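Local structure of DNA/RNA-binding protein Alba (Thermoplasma volcanium, 4Z9E) at the interface of chains A and B. The protein binds double-stranded DNA, probably without sequence preference and to help compact the archaeal chromosome, and is acetylated by the acetyltransferase Ard1. Residues are numbered along the deposited sequence; one frame, centred on the assembly and turned at random. Chains: chain A/B, DNA/RNA-binding protein Alba.

The interface of chains A and B. Residues chain A 66-67, 81; chain B 45, 49, 52, 61, 64, 85.
The phenol ring of B:Tyr61 meets A:Leu66 across the subunit boundary at its hydroxyl end, where OH stands 3.8 Å from CB of the leucine. One face of this ring carries the CD1 methyl of B:Ile64, displaced toward the rim, while CG2 of B:Ile85 and OE2 of B:Glu49 lie at the edge, in the ring plane. The hydroxyl is tied within its own chain: OH of B:Tyr61 lies 2.7 Å from carboxylate OE2 of B:Glu49, using the anti lone pair of that oxygen. B:Arg52, its chain extended from CG to NE, adds a looser salt bridge from guanidinium NH2 to the same OE2 of B:Glu49, at 3.6 Å. A hydrogen bond and a salt bridge thus meet at one carboxylate oxygen, and the bend at chi2 (-67°) turns the B:Glu49 carboxylate toward both and lays it beside the backbone of A:Asp67. Replacing B:Glu49 with alanine removes the acceptor that tyrosine and arginine share, and the ring would probably be less firmly held against the leucine.

A:Leu66, on strand 60-69, is the apolar plug that this polar group borders. Its CD1 lies 3.7 Å from CD1 of B:Ile64, the two side chains crossing at a slant, and meets CD1 of B:Ile85 tip to tip at 3.9 Å. The other branch, CD2, faces CG2 of B:Val45 at 3.9 Å; the leucine fork thus bridges helix 41-55 of chain B and its sheet, with both branches near B:Val45. The second methyl of B:Val45, CG1, anti to the backbone N (chi1 172°), packs 3.5 Å from CB of A:Ser81 while still bordering the leucine. The patch is a worked case of an apolar side chain seated in the partner subunit beside a polar network held within that partner. Repeated by two-fold symmetry with the chains exchanged, this strand-against-helix-and-sheet packing helps to join two Alba subunits into the dimer, the form in which Alba proteins bind DNA.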
loop_
_atom_site.group_PDB
_atom_site.type_symbol
_atom_site.label_atom_id
_atom_site.label_comp_id
_atom_site.label_asym_id
_atom_site.label_seq_id
_atom_site.Cartn_x
_atom_site.Cartn_y
_atom_site.Cartn_z
ATOM N N LEU A 66 3.158 -4.346 -5.512
ATOM C CA LEU A 66 4.144 -3.666 -4.700
ATOM C C LEU A 66 5.541 -3.953 -5.237
ATOM O O LEU A 66 5.842 -5.098 -5.540
ATOM C CB LEU A 66 4.036 -4.102 -3.251
ATOM C CG LEU A 66 2.676 -3.858 -2.590
ATOM C CD1 LEU A 66 2.631 -4.342 -1.144
ATOM C CD2 LEU A 66 2.346 -2.386 -2.615
ATOM N N ASP A 67 6.376 -2.915 -5.357
ATOM C CA ASP A 67 7.769 -3.061 -5.817
ATOM C C ASP A 67 8.712 -2.153 -5.043
ATOM O O ASP A 67 8.301 -1.369 -4.184
ATOM C CB ASP A 67 7.929 -2.690 -7.300
ATOM C CG ASP A 67 7.103 -3.552 -8.222
ATOM O OD1 ASP A 67 7.092 -4.784 -8.019
ATOM O OD2 ASP A 67 6.484 -2.998 -9.173
ATOM N N SER A 81 9.976 2.240 -1.958
ATOM C CA SER A 81 8.807 1.389 -2.218
ATOM C C SER A 81 7.830 2.060 -3.208
ATOM O O SER A 81 7.701 3.289 -3.271
ATOM C CB SER A 81 8.066 1.103 -0.914
ATOM O OG SER A 81 8.735 0.152 -0.096
ATOM N N VAL B 45 4.689 -1.543 3.453
ATOM C CA VAL B 45 5.220 -1.943 2.153
ATOM C C VAL B 45 6.729 -2.127 2.265
ATOM O O VAL B 45 7.264 -3.107 1.774
ATOM C CB VAL B 45 4.832 -0.941 1.048
ATOM C CG1 VAL B 45 5.544 -1.260 -0.252
ATOM C CG2 VAL B 45 3.315 -0.969 0.839
ATOM N N GLU B 49 8.916 -5.409 1.463
ATOM C CA GLU B 49 9.902 -5.352 0.387
ATOM C C GLU B 49 11.305 -5.714 0.887
ATOM O O GLU B 49 12.044 -6.460 0.234
ATOM C CB GLU B 49 9.893 -3.987 -0.327
ATOM C CG GLU B 49 8.718 -3.807 -1.280
ATOM C CD GLU B 49 8.807 -4.752 -2.471
ATOM O OE1 GLU B 49 9.583 -4.446 -3.394
ATOM O OE2 GLU B 49 8.136 -5.804 -2.501
ATOM N N ARG B 52 11.585 -9.488 1.669
ATOM C CA ARG B 52 11.698 -10.194 0.423
ATOM C C ARG B 52 13.024 -10.082 -0.257
ATOM O O ARG B 52 13.489 -10.981 -0.891
ATOM C CB ARG B 52 10.739 -9.563 -0.551
ATOM C CG ARG B 52 10.663 -10.148 -1.918
ATOM C CD ARG B 52 9.595 -9.409 -2.685
ATOM N NE ARG B 52 9.416 -9.914 -4.034
ATOM C CZ ARG B 52 8.421 -9.567 -4.844
ATOM N NH1 ARG B 52 8.345 -10.084 -6.045
ATOM N NH2 ARG B 52 7.501 -8.707 -4.472
ATOM N N TYR B 61 3.908 -12.739 -2.345
ATOM C CA TYR B 61 2.680 -12.016 -2.125
ATOM C C TYR B 61 1.525 -12.946 -2.444
ATOM O O TYR B 61 1.192 -13.137 -3.603
ATOM C CB TYR B 61 2.635 -10.758 -3.005
ATOM C CG TYR B 61 3.538 -9.635 -2.518
ATOM C CD1 TYR B 61 3.383 -9.116 -1.238
ATOM C CD2 TYR B 61 4.542 -9.097 -3.336
ATOM C CE1 TYR B 61 4.197 -8.110 -0.773
ATOM C CE2 TYR B 61 5.364 -8.075 -2.886
ATOM C CZ TYR B 61 5.178 -7.591 -1.603
ATOM O OH TYR B 61 5.966 -6.587 -1.102
ATOM N N ILE B 64 -3.007 -9.096 -1.404
ATOM C CA ILE B 64 -2.914 -7.700 -0.939
ATOM C C ILE B 64 -4.320 -7.087 -0.902
ATOM O O ILE B 64 -4.993 -6.998 -1.920
ATOM C CB ILE B 64 -1.972 -6.836 -1.806
ATOM C CG1 ILE B 64 -0.608 -7.522 -1.947
ATOM C CG2 ILE B 64 -1.814 -5.436 -1.209
ATOM C CD1 ILE B 64 0.399 -6.765 -2.794
ATOM N N ILE B 85 -1.261 -7.248 3.965
ATOM C CA ILE B 85 -0.353 -7.986 3.088
ATOM C C ILE B 85 -0.113 -9.374 3.633
ATOM O O ILE B 85 0.319 -9.537 4.774
ATOM C CB ILE B 85 1.021 -7.302 2.961
ATOM C CG1 ILE B 85 0.898 -5.968 2.244
ATOM C CG2 ILE B 85 1.995 -8.181 2.194
ATOM C CD1 ILE B 85 1.970 -4.985 2.664
#